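Local coordinates for NADH kinase POS5 (Saccharomyces cerevisiae, PDB 3AFO) that phosphorylates NADH and NAD+ with ATP, preferring NADH about twofold, and so supplies the reductant NADPH, at the interface of chains A and B. Residues are numbered along the deposited sequence; one frame, centred on the assembly and turned at random. Chains: chain A/B, NADH kinase POS5.

Contact 1: the interface of chains A and B. Residues chain A 219-220, 222-224; chain B 362, 365-366, 369.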
loop_
_atom_site.group_PDB
_atom_site.type_symbol
_atom_site.label_atom_id
_atom_site.label_comp_id
_atom_site.label_asym_id
_atom_site.label_seq_id
_atom_site.Cartn_x
_atom_site.Cartn_y
_atom_site.Cartn_z
ATOM N N ILE A 219 23.810 0.720 -3.932
ATOM C CA ILE A 219 23.566 0.406 -5.331
ATOM C C ILE A 219 24.682 1.036 -6.161
ATOM O O ILE A 219 24.972 2.223 -6.014
ATOM C CB ILE A 219 22.173 0.903 -5.806
ATOM C CG1 ILE A 219 21.064 0.172 -5.031
ATOM C CG2 ILE A 219 22.002 0.654 -7.306
ATOM C CD1 ILE A 219 19.684 0.837 -5.099
ATOM N N ASP A 220 25.333 0.223 -6.990
ATOM C CA ASP A 220 26.417 0.696 -7.859
ATOM C C ASP A 220 27.479 1.474 -7.062
ATOM O O ASP A 220 28.005 2.489 -7.514
ATOM C CB ASP A 220 25.834 1.528 -9.017
ATOM C CG ASP A 220 24.796 0.754 -9.821
ATOM O OD1 ASP A 220 24.954 -0.476 -9.947
ATOM O OD2 ASP A 220 23.821 1.363 -10.319
ATOM N N GLU A 222 27.104 3.310 -4.460
ATOM C CA GLU A 222 26.564 4.482 -3.781
ATOM C C GLU A 222 25.620 4.039 -2.672
ATOM O O GLU A 222 24.845 3.105 -2.852
ATOM C CB GLU A 222 25.825 5.393 -4.764
ATOM C CG GLU A 222 24.960 6.452 -4.082
ATOM C CD GLU A 222 24.853 7.740 -4.867
ATOM O OE1 GLU A 222 24.105 7.774 -5.863
ATOM O OE2 GLU A 222 25.509 8.729 -4.482
ATOM N N PHE A 223 25.701 4.710 -1.529
ATOM C CA PHE A 223 24.839 4.415 -0.407
ATOM C C PHE A 223 23.411 4.835 -0.753
ATOM O O PHE A 223 23.173 5.981 -1.156
ATOM C CB PHE A 223 25.330 5.136 0.843
ATOM C CG PHE A 223 24.453 4.934 2.026
ATOM C CD1 PHE A 223 24.394 3.693 2.665
ATOM C CD2 PHE A 223 23.665 5.978 2.503
ATOM C CE1 PHE A 223 23.578 3.506 3.775
ATOM C CE2 PHE A 223 22.853 5.793 3.615
ATOM C CZ PHE A 223 22.816 4.564 4.244
ATOM N N LEU A 224 22.480 3.888 -0.642
ATOM C CA LEU A 224 21.068 4.166 -0.910
ATOM C C LEU A 224 20.360 4.540 0.371
ATOM O O LEU A 224 19.834 5.635 0.500
ATOM C CB LEU A 224 20.349 2.972 -1.569
ATOM C CG LEU A 224 18.814 3.074 -1.635
ATOM C CD1 LEU A 224 18.353 4.091 -2.690
ATOM C CD2 LEU A 224 18.188 1.726 -1.878
ATOM N N ASN B 362 24.831 8.300 -10.665
ATOM C CA ASN B 362 23.859 7.941 -9.638
ATOM C C ASN B 362 22.827 9.032 -9.281
ATOM O O ASN B 362 22.472 9.195 -8.104
ATOM C CB ASN B 362 24.605 7.452 -8.393
ATOM C CG ASN B 362 25.407 6.187 -8.654
ATOM O OD1 ASN B 362 24.987 5.315 -9.417
ATOM N ND2 ASN B 362 26.573 6.087 -8.027
ATOM N N ILE B 365 19.313 7.581 -7.557
ATOM C CA ILE B 365 19.446 7.379 -6.099
ATOM C C ILE B 365 19.325 8.697 -5.339
ATOM O O ILE B 365 18.523 8.836 -4.412
ATOM C CB ILE B 365 20.805 6.760 -5.695
ATOM C CG1 ILE B 365 21.083 5.448 -6.430
ATOM C CG2 ILE B 365 20.893 6.608 -4.157
ATOM C CD1 ILE B 365 19.983 4.441 -6.363
ATOM N N ARG B 366 20.136 9.666 -5.745
ATOM C CA ARG B 366 20.181 10.950 -5.068
ATOM C C ARG B 366 18.856 11.692 -5.135
ATOM O O ARG B 366 18.415 12.265 -4.140
ATOM C CB ARG B 366 21.346 11.795 -5.594
ATOM C CG ARG B 366 22.706 11.100 -5.354
ATOM C CD ARG B 366 23.882 11.814 -6.011
ATOM N NE ARG B 366 25.123 11.072 -5.778
ATOM C CZ ARG B 366 26.351 11.566 -5.927
ATOM N NH1 ARG B 366 26.536 12.825 -6.313
ATOM N NH2 ARG B 366 27.403 10.791 -5.683
ATOM N N ASN B 369 16.158 10.010 -2.779
ATOM C CA ASN B 369 16.507 10.303 -1.384
ATOM C C ASN B 369 16.211 11.740 -1.010
ATOM O O ASN B 369 15.480 11.998 -0.057
ATOM C CB ASN B 369 17.985 9.993 -1.108
ATOM C CG ASN B 369 18.224 8.539 -0.767
ATOM O OD1 ASN B 369 19.331 8.021 -0.944
ATOM N ND2 ASN B 369 17.190 7.864 -0.292
#
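Carboxylate oxygen OE2 of A:Glu222 is gripped by two nitrogens of B:Arg366. NE of B:Arg366 gives a salt bridge and hydrogen bond to OE2 of A:Glu222 at 2.7 Å, 153° at the hydrogen; NH2 of B:Arg366 adds a weak bond to the same OE2 of A:Glu222 at 3.0 Å. The NE proton meets the syn lone pair of OE2, which lies close to the guanidinium plane, so the acid comes to the edge of the arginine and not over its face. The two planes are nevertheless twisted 50° apart, and the side chains cross nearly at right angles. In this NAD kinase family protein the acid belongs to what looks like a beta-hairpin, strands 213-219 and 222-228, and the base to helix 363-370 of the other subunit, in an interface of the deposited assembly that may or may not form in the cell. A:Glu222 points across with CG anti to its backbone N (chi1 166°), and its chain bends at the next bond, laying the carboxylate beside the start of the helix. B:Arg366 reaches back with a chain extended from CG to NE, its CG packing 4.0 Å from CD of A:Glu222. B:Asn362, just before the helix, and A:Glu222 point their side chains toward each other, with amide ND2 of B:Asn362 alongside the base of the glutamate, 3.4 Å from CB of A:Glu222. The placement of OE1 is doubtful, since it is modelled too near CB of B:Asn362 and also faces that residue's carbonyl O. Between these polar groups and the sheet lies B:Ile365, whose CD1 touches CD1 of A:Ile219 at 3.8 Å and whose CG2 meets CD1 of A:Leu224 at 3.9 Å. CG2 of B:Ile365 also brushes CG of A:Glu222 as the two chains slide past in opposite directions. One turn further on, OD1 of B:Asn369 is modelled 2.8 Å from the carbonyl O of A:Leu224, two acceptors together; the amide may be turned over, with ND2 the likelier neighbour.

Contact 2: the interface of chains A and B. Residues chain A 250, 272-275; chain B 249-251, 275.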
loop_
_atom_site.group_PDB
_atom_site.type_symbol
_atom_site.label_atom_id
_atom_site.label_comp_id
_atom_site.label_asym_id
_atom_site.label_seq_id
_atom_site.Cartn_x
_atom_site.Cartn_y
_atom_site.Cartn_z
ATOM N N SER A 250 5.141 -4.924 -6.690
ATOM C CA SER A 250 4.433 -4.962 -7.968
ATOM C C SER A 250 4.642 -6.298 -8.669
ATOM O O SER A 250 5.620 -7.012 -8.405
ATOM C CB SER A 250 4.896 -3.816 -8.884
ATOM O OG SER A 250 4.564 -2.548 -8.324
ATOM N N ARG A 272 9.014 2.762 -0.420
ATOM C CA ARG A 272 8.224 2.262 -1.540
ATOM C C ARG A 272 9.090 1.239 -2.277
ATOM O O ARG A 272 10.277 1.483 -2.465
ATOM C CB ARG A 272 7.876 3.433 -2.487
ATOM C CG ARG A 272 6.861 3.110 -3.612
ATOM C CD ARG A 272 5.458 2.801 -3.062
ATOM N NE ARG A 272 4.816 3.954 -2.412
ATOM C CZ ARG A 272 4.088 4.875 -3.052
ATOM N NH1 ARG A 272 3.921 4.806 -4.366
ATOM N NH2 ARG A 272 3.521 5.878 -2.381
ATOM N N PRO A 273 8.508 0.101 -2.713
ATOM C CA PRO A 273 9.323 -0.902 -3.418
ATOM C C PRO A 273 10.028 -0.314 -4.642
ATOM O O PRO A 273 9.473 0.571 -5.310
ATOM C CB PRO A 273 8.289 -1.960 -3.843
ATOM C CG PRO A 273 7.173 -1.816 -2.847
ATOM C CD PRO A 273 7.099 -0.325 -2.591
ATOM N N LEU A 274 11.250 -0.775 -4.906
ATOM C CA LEU A 274 12.058 -0.260 -6.020
ATOM C C LEU A 274 12.203 -1.294 -7.125
ATOM O O LEU A 274 12.283 -2.498 -6.848
ATOM C CB LEU A 274 13.473 0.122 -5.540
ATOM C CG LEU A 274 13.659 1.207 -4.475
ATOM C CD1 LEU A 274 15.168 1.396 -4.201
ATOM C CD2 LEU A 274 12.975 2.552 -4.848
ATOM N N ILE A 275 12.266 -0.816 -8.365
ATOM C CA ILE A 275 12.544 -1.675 -9.513
ATOM C C ILE A 275 13.847 -1.172 -10.131
ATOM O O ILE A 275 13.938 -0.021 -10.581
ATOM C CB ILE A 275 11.409 -1.649 -10.576
ATOM C CG1 ILE A 275 10.001 -1.897 -9.952
ATOM C CG2 ILE A 275 11.716 -2.617 -11.730
ATOM C CD1 ILE A 275 9.752 -3.308 -9.437
ATOM N N GLY B 249 2.211 3.273 -7.133
ATOM C CA GLY B 249 3.180 2.548 -7.969
ATOM C C GLY B 249 4.561 2.439 -7.346
ATOM O O GLY B 249 4.895 3.180 -6.426
ATOM N N SER B 250 5.358 1.501 -7.857
ATOM C CA SER B 250 6.745 1.342 -7.457
ATOM C C SER B 250 7.640 2.372 -8.109
ATOM O O SER B 250 7.317 2.923 -9.146
ATOM C CB SER B 250 7.245 -0.063 -7.822
ATOM O OG SER B 250 6.595 -1.028 -7.019
ATOM N N ILE B 251 8.778 2.624 -7.492
ATOM C CA ILE B 251 9.751 3.530 -8.083
ATOM C C ILE B 251 10.663 2.722 -9.005
ATOM O O ILE B 251 11.326 1.777 -8.576
ATOM C CB ILE B 251 10.574 4.252 -7.015
ATOM C CG1 ILE B 251 9.659 4.857 -5.940
ATOM C CG2 ILE B 251 11.438 5.335 -7.662
ATOM C CD1 ILE B 251 10.416 5.469 -4.767
ATOM N N ILE B 275 4.174 -4.246 -13.921
ATOM C CA ILE B 275 5.329 -3.819 -14.700
ATOM C C ILE B 275 5.402 -4.714 -15.936
ATOM O O ILE B 275 5.624 -5.923 -15.832
ATOM C CB ILE B 275 6.661 -3.898 -13.909
ATOM C CG1 ILE B 275 6.554 -3.208 -12.528
ATOM C CG2 ILE B 275 7.797 -3.298 -14.731
ATOM C CD1 ILE B 275 6.453 -1.696 -12.589
HETATM O O HOH W 1 4.556 -0.250 -9.954
HETATM O O HOH W 2 7.615 -3.657 -6.793
#
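A:Arg272 wraps around the carbonyl of B:Gly249, its side chain meeting chain B from CB to NH1. Its CB packs 4.0 Å from CD1 of B:Ile251, the two side chains crossing at about a right angle. CG of A:Arg272 sits beside CG1 of the same isoleucine and 3.4 Å from O of B:Gly249; CD rests equally near that oxygen. From there the chain, CG anti to the backbone N (chi1 -171°) and bent at both following bonds, curls round so that NE and CZ pass the oxygen and NH1 turns back onto it. NH1 of A:Arg272 donates to O of B:Gly249 at 2.8 Å, 155° at the hydrogen; the proton falls on a carbonyl lone pair, with a C=O...N angle of 144°, and the oxygen lies in the guanidinium plane. An alanine here would probably leave the B:Gly249 carbonyl without this cationic donor and open a gap beside the B:Ile251 side chain. Next to the arginine the backbones join in a parallel beta bridge, A:Leu274 with B:Ile251. N of B:Ile251 donates to O of A:Pro273 at 3.1 Å, and N of A:Ile275 donates to O of B:Ile251 at 2.8 Å, extending strand 274-277 of one subunit with strand 251-252 of the other. Alongside, CD2 of A:Leu274 packs 3.7 Å from CB of B:Ile251, both side chains pointing the same way. CG1 of A:Ile275 rests on CB of B:Ser250, as CG1 of B:Ile275 does on CB of A:Ser250. This reciprocity marks the two-fold axis, where the two serine hydroxyls meet, OG of A:Ser250 to OG of B:Ser250, at 2.9 Å; which one donates is not decided. A water bridges on each side of the pair: one joins OG of A:Ser250 to N of B:Ser250, and the other joins N of A:Ser250 to OG of B:Ser250, each serine atom lying 2.8 Å from its water.

The C-alpha centres of contact 1 and contact 2 lie about 16 Å apart on one face between chains A and B, and the two patches share no residue and no strand or helix. Contact 2 straddles the two-fold axis, while contact 1 lies off it and recurs on the far side with the chains exchanged. Strand pairing at the centre, flanked by two copies of a charged and apolar helix-to-hairpin patch, would fix both the distance and the rotation of one subunit against the other. The deposited assembly has four subunits, so this pairing is probably one of several that build it.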